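Local atomic coordinates of NRPS (Penicillium fellutanum, PDB entry 6NKI), a protein that binds NADPH in a Rossmann-type domain of the male sterility protein family, part of a nonribosomal peptide synthetase. Residues 136-148 and 202-214. Residues are numbered along the deposited sequence; the frame is centred on the assembly and turned at random.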
ATOM      1  N   TYR A 136      17.151 -30.351   5.880  1.00139.86           N
ATOM      2  CA  TYR A 136      16.582 -30.474   4.538  1.00144.22           C
ATOM      3  C   TYR A 136      15.788 -31.765   4.343  1.00147.69           C
ATOM      4  O   TYR A 136      14.684 -31.740   3.786  1.00141.74           O
ATOM      5  CB  TYR A 136      17.682 -30.359   3.485  1.00152.58           C
ATOM      6  CG  TYR A 136      17.220 -30.799   2.114  1.00162.12           C
ATOM      7  CD1 TYR A 136      16.202 -30.134   1.449  1.00160.41           C
ATOM      8  CD2 TYR A 136      17.833 -31.857   1.468  1.00176.49           C
ATOM      9  CE1 TYR A 136      15.778 -30.539   0.193  1.00164.49           C
ATOM     10  CE2 TYR A 136      17.424 -32.263   0.207  1.00178.95           C
ATOM     11  CZ  TYR A 136      16.395 -31.600  -0.425  1.00172.50           C
ATOM     12  OH  TYR A 136      15.989 -32.004  -1.678  1.00174.45           O
ATOM     13  N   ASP A 137      16.334 -32.908   4.766  1.00157.41           N
ATOM     14  CA  ASP A 137      15.719 -34.176   4.383  1.00161.88           C
ATOM     15  C   ASP A 137      14.385 -34.424   5.083  1.00163.11           C
ATOM     16  O   ASP A 137      13.605 -35.261   4.616  1.00165.44           O
ATOM     17  CB  ASP A 137      16.672 -35.337   4.662  1.00168.43           C
ATOM     18  CG  ASP A 137      16.226 -36.630   3.999  1.00172.80           C
ATOM     19  OD1 ASP A 137      16.453 -36.779   2.777  1.00173.39           O
ATOM     20  OD2 ASP A 137      15.626 -37.479   4.695  1.00175.06           O
ATOM     21  N   THR A 138      14.103 -33.720   6.179  1.00164.77           N
ATOM     22  CA  THR A 138      12.830 -33.891   6.867  1.00171.43           C
ATOM     23  C   THR A 138      11.759 -32.961   6.303  1.00169.64           C
ATOM     24  O   THR A 138      10.583 -33.339   6.223  1.00170.64           O
ATOM     25  CB  THR A 138      13.007 -33.641   8.366  1.00177.91           C
ATOM     26  OG1 THR A 138      14.137 -34.378   8.837  1.00186.26           O
ATOM     27  CG2 THR A 138      11.780 -34.123   9.124  1.00176.48           C
ATOM     28  N   LEU A 139      12.143 -31.750   5.908  1.00167.94           N
ATOM     29  CA  LEU A 139      11.209 -30.842   5.264  1.00161.93           C
ATOM     30  C   LEU A 139      10.912 -31.251   3.829  1.00160.43           C
ATOM     31  O   LEU A 139       9.971 -30.723   3.231  1.00158.66           O
ATOM     32  CB  LEU A 139      11.774 -29.417   5.287  1.00155.11           C
ATOM     33  CG  LEU A 139      12.292 -28.949   6.656  1.00152.02           C
ATOM     34  CD1 LEU A 139      12.832 -27.515   6.611  1.00148.32           C
ATOM     35  CD2 LEU A 139      11.286 -29.154   7.786  1.00150.84           C
ATOM     36  N   GLU A 140      11.695 -32.183   3.281  1.00162.24           N
ATOM     37  CA  GLU A 140      11.643 -32.511   1.861  1.00164.77           C
ATOM     38  C   GLU A 140      10.274 -33.055   1.477  1.00166.04           C
ATOM     39  O   GLU A 140       9.621 -32.553   0.558  1.00164.34           O
ATOM     40  CB  GLU A 140      12.763 -33.513   1.546  1.00170.90           C
ATOM     41  CG  GLU A 140      13.177 -33.693   0.071  1.00173.37           C
ATOM     42  CD  GLU A 140      12.467 -34.834  -0.648  1.00175.77           C
ATOM     43  OE1 GLU A 140      11.971 -35.756   0.032  1.00177.62           O
ATOM     44  OE2 GLU A 140      12.455 -34.832  -1.901  1.00176.13           O
ATOM     45  N   ALA A 141       9.819 -34.083   2.189  1.00169.48           N
ATOM     46  CA  ALA A 141       8.505 -34.643   1.902  1.00171.11           C
ATOM     47  C   ALA A 141       7.407 -33.614   2.135  1.00161.68           C
ATOM     48  O   ALA A 141       6.470 -33.501   1.337  1.00160.77           O
ATOM     49  CB  ALA A 141       8.269 -35.890   2.754  1.00183.16           C
ATOM     50  N   ALA A 142       7.509 -32.847   3.218  1.00158.14           N
ATOM     51  CA  ALA A 142       6.440 -31.914   3.546  1.00150.72           C
ATOM     52  C   ALA A 142       6.449 -30.717   2.601  1.00143.21           C
ATOM     53  O   ALA A 142       5.394 -30.271   2.131  1.00136.71           O
ATOM     54  CB  ALA A 142       6.567 -31.478   5.003  1.00150.05           C
ATOM     55  N   ASN A 143       7.632 -30.203   2.266  1.00139.14           N
ATOM     56  CA  ASN A 143       7.681 -29.065   1.363  1.00126.44           C
ATOM     57  C   ASN A 143       7.753 -29.514  -0.101  1.00123.59           C
ATOM     58  O   ASN A 143       6.908 -29.135  -0.919  1.00122.28           O
ATOM     59  CB  ASN A 143       8.849 -28.143   1.733  1.00120.89           C
ATOM     60  CG  ASN A 143       8.686 -27.551   3.117  1.00117.27           C
ATOM     61  OD1 ASN A 143       7.581 -27.510   3.657  1.00115.47           O
ATOM     62  ND2 ASN A 143       9.767 -27.006   3.661  1.00116.47           N
ATOM     63  N   VAL A 144       8.735 -30.342  -0.447  1.00121.95           N
ATOM     64  CA  VAL A 144       9.039 -30.552  -1.861  1.00117.85           C
ATOM     65  C   VAL A 144       8.260 -31.710  -2.496  1.00121.59           C
ATOM     66  O   VAL A 144       7.944 -31.652  -3.689  1.00123.60           O
ATOM     67  CB  VAL A 144      10.552 -30.754  -2.040  1.00115.02           C
ATOM     68  CG1 VAL A 144      10.925 -30.823  -3.532  1.00114.39           C
ATOM     69  CG2 VAL A 144      11.332 -29.676  -1.311  1.00108.65           C
ATOM     70  N   ARG A 145       7.962 -32.767  -1.742  1.00124.51           N
ATOM     71  CA  ARG A 145       7.157 -33.867  -2.275  1.00131.91           C
ATOM     72  C   ARG A 145       5.745 -33.397  -2.580  1.00127.80           C
ATOM     73  O   ARG A 145       5.176 -33.727  -3.628  1.00115.02           O
ATOM     74  CB  ARG A 145       7.127 -35.014  -1.265  1.00138.40           C
ATOM     75  CG  ARG A 145       6.299 -36.251  -1.611  1.00143.13           C
ATOM     76  CD  ARG A 145       7.021 -37.222  -2.512  1.00150.43           C
ATOM     77  NE  ARG A 145       6.242 -38.459  -2.623  1.00154.78           N
ATOM     78  CZ  ARG A 145       6.582 -39.520  -3.352  1.00156.14           C
ATOM     79  NH1 ARG A 145       7.720 -39.532  -4.037  1.00155.64           N
ATOM     80  NH2 ARG A 145       5.790 -40.584  -3.374  1.00158.62           N
ATOM     81  N   SER A 146       5.169 -32.644  -1.648  1.00122.08           N
ATOM     82  CA  SER A 146       3.920 -31.926  -1.828  1.00116.92           C
ATOM     83  C   SER A 146       3.930 -31.184  -3.163  1.00117.68           C
ATOM     84  O   SER A 146       2.957 -31.259  -3.925  1.00113.40           O
ATOM     85  CB  SER A 146       3.710 -30.992  -0.627  1.00107.62           C
ATOM     86  OG  SER A 146       4.779 -30.074  -0.465  1.00100.13           O
ATOM     87  N   THR A 147       5.043 -30.508  -3.479  1.00118.79           N
ATOM     88  CA  THR A 147       5.139 -29.793  -4.748  1.00119.35           C
ATOM     89  C   THR A 147       5.156 -30.776  -5.912  1.00125.67           C
ATOM     90  O   THR A 147       4.478 -30.571  -6.927  1.00124.47           O
ATOM     91  CB  THR A 147       6.387 -28.888  -4.757  1.00119.49           C
ATOM     92  OG1 THR A 147       6.366 -27.984  -3.634  1.00118.30           O
ATOM     93  CG2 THR A 147       6.464 -28.058  -6.048  1.00114.70           C
ATOM     94  N   PHE A 148       5.921 -31.862  -5.767  1.00135.08           N
ATOM     95  CA  PHE A 148       5.959 -32.916  -6.775  1.00143.83           C
ATOM     96  C   PHE A 148       4.581 -33.529  -6.974  1.00136.60           C
ATOM     97  O   PHE A 148       4.123 -33.710  -8.108  1.00134.78           O
ATOM     98  CB  PHE A 148       6.973 -33.981  -6.353  1.00162.07           C
ATOM     99  CG  PHE A 148       7.139 -35.109  -7.346  1.00182.05           C
ATOM    100  CD1 PHE A 148       7.912 -34.942  -8.490  1.00186.22           C
ATOM    101  CD2 PHE A 148       6.527 -36.337  -7.128  1.00191.87           C
ATOM    102  CE1 PHE A 148       8.062 -35.967  -9.391  1.00193.54           C
ATOM    103  CE2 PHE A 148       6.678 -37.367  -8.028  1.00198.30           C
ATOM    104  CZ  PHE A 148       7.443 -37.182  -9.161  1.00199.69           C
ATOM    105  N   GLY A 202      18.515 -25.584   4.935  1.00187.77           N
ATOM    106  CA  GLY A 202      17.665 -26.499   4.194  1.00180.43           C
ATOM    107  C   GLY A 202      16.274 -25.946   3.954  1.00164.59           C
ATOM    108  O   GLY A 202      15.679 -26.181   2.900  1.00166.25           O
ATOM    109  N   TYR A 203      15.733 -25.206   4.922  1.00149.32           N
ATOM    110  CA  TYR A 203      14.434 -24.584   4.713  1.00151.59           C
ATOM    111  C   TYR A 203      14.444 -23.694   3.472  1.00144.10           C
ATOM    112  O   TYR A 203      13.694 -23.924   2.518  1.00142.83           O
ATOM    113  CB  TYR A 203      14.009 -23.791   5.945  1.00155.77           C
ATOM    114  CG  TYR A 203      12.769 -23.011   5.627  1.00159.39           C
ATOM    115  CD1 TYR A 203      11.546 -23.653   5.477  1.00159.17           C
ATOM    116  CD2 TYR A 203      12.828 -21.639   5.409  1.00157.80           C
ATOM    117  CE1 TYR A 203      10.408 -22.947   5.152  1.00157.55           C
ATOM    118  CE2 TYR A 203      11.704 -20.925   5.087  1.00154.25           C
ATOM    119  CZ  TYR A 203      10.494 -21.583   4.956  1.00155.18           C
ATOM    120  OH  TYR A 203       9.365 -20.870   4.631  1.00152.29           O
ATOM    121  N   THR A 204      15.293 -22.665   3.476  1.00139.02           N
ATOM    122  CA  THR A 204      15.503 -21.871   2.269  1.00134.91           C
ATOM    123  C   THR A 204      15.937 -22.734   1.084  1.00136.61           C
ATOM    124  O   THR A 204      15.689 -22.381  -0.075  1.00136.89           O
ATOM    125  CB  THR A 204      16.536 -20.783   2.559  1.00135.01           C
ATOM    126  OG1 THR A 204      17.730 -21.381   3.075  1.00141.11           O
ATOM    127  CG2 THR A 204      15.996 -19.804   3.590  1.00130.96           C
ATOM    128  N   GLN A 205      16.563 -23.876   1.357  1.00137.75           N
ATOM    129  CA  GLN A 205      16.965 -24.809   0.313  1.00139.68           C
ATOM    130  C   GLN A 205      15.815 -25.708  -0.129  1.00138.93           C
ATOM    131  O   GLN A 205      15.874 -26.262  -1.231  1.00141.26           O
ATOM    132  CB  GLN A 205      18.146 -25.646   0.823  1.00142.96           C
ATOM    133  CG  GLN A 205      18.961 -26.446  -0.186  1.00147.73           C
ATOM    134  CD  GLN A 205      20.102 -27.199   0.490  1.00152.00           C
ATOM    135  OE1 GLN A 205      20.214 -27.194   1.717  1.00152.45           O
ATOM    136  NE2 GLN A 205      20.955 -27.837  -0.307  1.00156.59           N
ATOM    137  N   THR A 206      14.770 -25.849   0.697  1.00139.31           N
ATOM    138  CA  THR A 206      13.568 -26.571   0.277  1.00140.96           C
ATOM    139  C   THR A 206      12.705 -25.722  -0.641  1.00132.26           C
ATOM    140  O   THR A 206      12.258 -26.195  -1.692  1.00130.54           O
ATOM    141  CB  THR A 206      12.725 -27.005   1.480  1.00146.46           C
ATOM    142  OG1 THR A 206      12.377 -25.860   2.274  1.00141.49           O
ATOM    143  CG2 THR A 206      13.432 -28.069   2.319  1.00154.97           C
ATOM    144  N   LYS A 207      12.410 -24.483  -0.225  1.00124.39           N
ATOM    145  CA  LYS A 207      11.594 -23.597  -1.052  1.00117.38           C
ATOM    146  C   LYS A 207      12.221 -23.445  -2.429  1.00113.00           C
ATOM    147  O   LYS A 207      11.556 -23.632  -3.455  1.00109.96           O
ATOM    148  CB  LYS A 207      11.439 -22.223  -0.384  1.00116.74           C
ATOM    149  CG  LYS A 207      10.948 -22.255   1.063  1.00118.97           C
ATOM    150  CD  LYS A 207       9.519 -22.753   1.252  1.00121.32           C
ATOM    151  CE  LYS A 207       8.507 -21.674   0.945  1.00122.74           C
ATOM    152  NZ  LYS A 207       7.096 -22.056   1.255  1.00121.93           N
ATOM    153  N   PHE A 208      13.518 -23.118  -2.463  1.00115.67           N
ATOM    154  CA  PHE A 208      14.259 -23.139  -3.717  1.00124.90           C
ATOM    155  C   PHE A 208      14.146 -24.492  -4.403  1.00132.83           C
ATOM    156  O   PHE A 208      13.983 -24.562  -5.626  1.00133.93           O
ATOM    157  CB  PHE A 208      15.732 -22.817  -3.471  1.00131.41           C
ATOM    158  CG  PHE A 208      16.597 -22.940  -4.711  1.00139.94           C
ATOM    159  CD1 PHE A 208      16.703 -21.888  -5.611  1.00140.16           C
ATOM    160  CD2 PHE A 208      17.269 -24.130  -4.993  1.00147.91           C
ATOM    161  CE1 PHE A 208      17.487 -22.003  -6.749  1.00143.84           C
ATOM    162  CE2 PHE A 208      18.048 -24.255  -6.134  1.00152.96           C
ATOM    163  CZ  PHE A 208      18.156 -23.191  -7.013  1.00150.51           C
ATOM    164  N   ALA A 209      14.262 -25.582  -3.635  1.00136.14           N
ATOM    165  CA  ALA A 209      14.187 -26.913  -4.225  1.00136.83           C
ATOM    166  C   ALA A 209      12.867 -27.111  -4.958  1.00133.62           C
ATOM    167  O   ALA A 209      12.843 -27.597  -6.095  1.00134.20           O
ATOM    168  CB  ALA A 209      14.368 -27.982  -3.149  1.00139.27           C
ATOM    169  N   SER A 210      11.752 -26.744  -4.314  1.00128.38           N
ATOM    170  CA  SER A 210      10.461 -26.801  -4.996  1.00128.34           C
ATOM    171  C   SER A 210      10.398 -25.793  -6.143  1.00128.63           C
ATOM    172  O   SER A 210       9.654 -25.987  -7.114  1.00127.19           O
ATOM    173  CB  SER A 210       9.325 -26.543  -3.998  1.00123.18           C
ATOM    174  OG  SER A 210       9.297 -27.500  -2.954  1.00125.02           O
ATOM    175  N   GLU A 211      11.181 -24.721  -6.047  1.00129.73           N
ATOM    176  CA  GLU A 211      11.158 -23.676  -7.062  1.00130.72           C
ATOM    177  C   GLU A 211      11.853 -24.139  -8.338  1.00131.82           C
ATOM    178  O   GLU A 211      11.301 -24.013  -9.438  1.00127.85           O
ATOM    179  CB  GLU A 211      11.794 -22.409  -6.476  1.00128.57           C
ATOM    180  CG  GLU A 211      11.853 -21.183  -7.361  1.00127.05           C
ATOM    181  CD  GLU A 211      12.125 -19.910  -6.561  1.00124.10           C
ATOM    182  OE1 GLU A 211      12.193 -19.986  -5.315  1.00122.34           O
ATOM    183  OE2 GLU A 211      12.273 -18.837  -7.181  1.00122.59           O
ATOM    184  N   GLN A 212      13.057 -24.713  -8.206  1.00137.60           N
ATOM    185  CA  GLN A 212      13.789 -25.205  -9.372  1.00143.27           C
ATOM    186  C   GLN A 212      13.074 -26.383 -10.024  1.00143.73           C
ATOM    187  O   GLN A 212      13.264 -26.656 -11.215  1.00145.13           O
ATOM    188  CB  GLN A 212      15.210 -25.585  -8.965  1.00150.47           C
ATOM    189  CG  GLN A 212      16.043 -26.036 -10.127  1.00158.75           C
ATOM    190  CD  GLN A 212      16.126 -24.975 -11.205  1.00161.71           C
ATOM    191  OE1 GLN A 212      16.274 -23.786 -10.913  1.00159.04           O
ATOM    192  NE2 GLN A 212      16.012 -25.397 -12.462  1.00166.71           N
ATOM    193  N   LEU A 213      12.233 -27.070  -9.258  1.00142.61           N
ATOM    194  CA  LEU A 213      11.354 -28.090  -9.813  1.00145.16           C
ATOM    195  C   LEU A 213      10.307 -27.479 -10.746  1.00142.20           C
ATOM    196  O   LEU A 213      10.043 -28.018 -11.830  1.00145.50           O
ATOM    197  CB  LEU A 213      10.703 -28.837  -8.655  1.00145.09           C
ATOM    198  CG  LEU A 213       9.819 -30.060  -8.789  1.00147.34           C
ATOM    199  CD1 LEU A 213       9.939 -30.825  -7.495  1.00151.57           C
ATOM    200  CD2 LEU A 213       8.387 -29.644  -9.009  1.00145.49           C
ATOM    201  N   ILE A 214       9.692 -26.355 -10.332  1.00135.51           N
ATOM    202  CA  ILE A 214       8.665 -25.675 -11.132  1.00128.10           C
ATOM    203  C   ILE A 214       9.133 -25.470 -12.567  1.00128.39           C
ATOM    204  O   ILE A 214       8.377 -25.684 -13.525  1.00127.13           O
ATOM    205  CB  ILE A 214       8.285 -24.325 -10.483  1.00122.56           C
ATOM    206  CG1 ILE A 214       7.544 -24.482  -9.154  1.00117.91           C
ATOM    207  CG2 ILE A 214       7.397 -23.514 -11.412  1.00118.11           C
ATOM    208  CD1 ILE A 214       6.083 -24.830  -9.314  1.00117.35           C
TER
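T206 of helix 202-214 fits as a knob among Y136, L139, N143 and V144 of helix 136-148, and its two branches do different work. The methyl CG2 meets the edge of the Y136 ring, 3.6 Å from CD1, and rests on L139 CB. The hydroxyl OG1 takes a hydrogen bond from N143 ND2 (3.2 Å) and lies tilted 20° out of the N143 amide plane. A chi1 of 57° turns OG1 back toward Y203 O of its own helix, a bond modelled very short and hence doubtful. V144 is the reciprocal knob, among T206, A209, S210 and L213. Its branches divide there: CG2 lies 3.9 Å from A209 CB, while CG1 leans on L213 CD1. Small residues suit the close approach of the segment axes, 8.7 Å. G202 has no side chain, and its CA comes to 4.1 Å from Y136 CA, where a side chain would run into Y136 N; S210 OG and T147 OG1 are hydrogen-bonded at 3.0 Å. L139 CD1 reaches the edge of the Y203 ring, whose face carries K207 CG; the Y203 side chain lies about 5 Å from bound NADPH. The axes cross at -19°, N-to-C directions nearly parallel, as expected for neighbouring helices on one side of a Rossmann sheet. Beneath them, T147 packs on strands 122-125 and 162-166, S210 on 162-166, and I214 on 162-166 and 226-230.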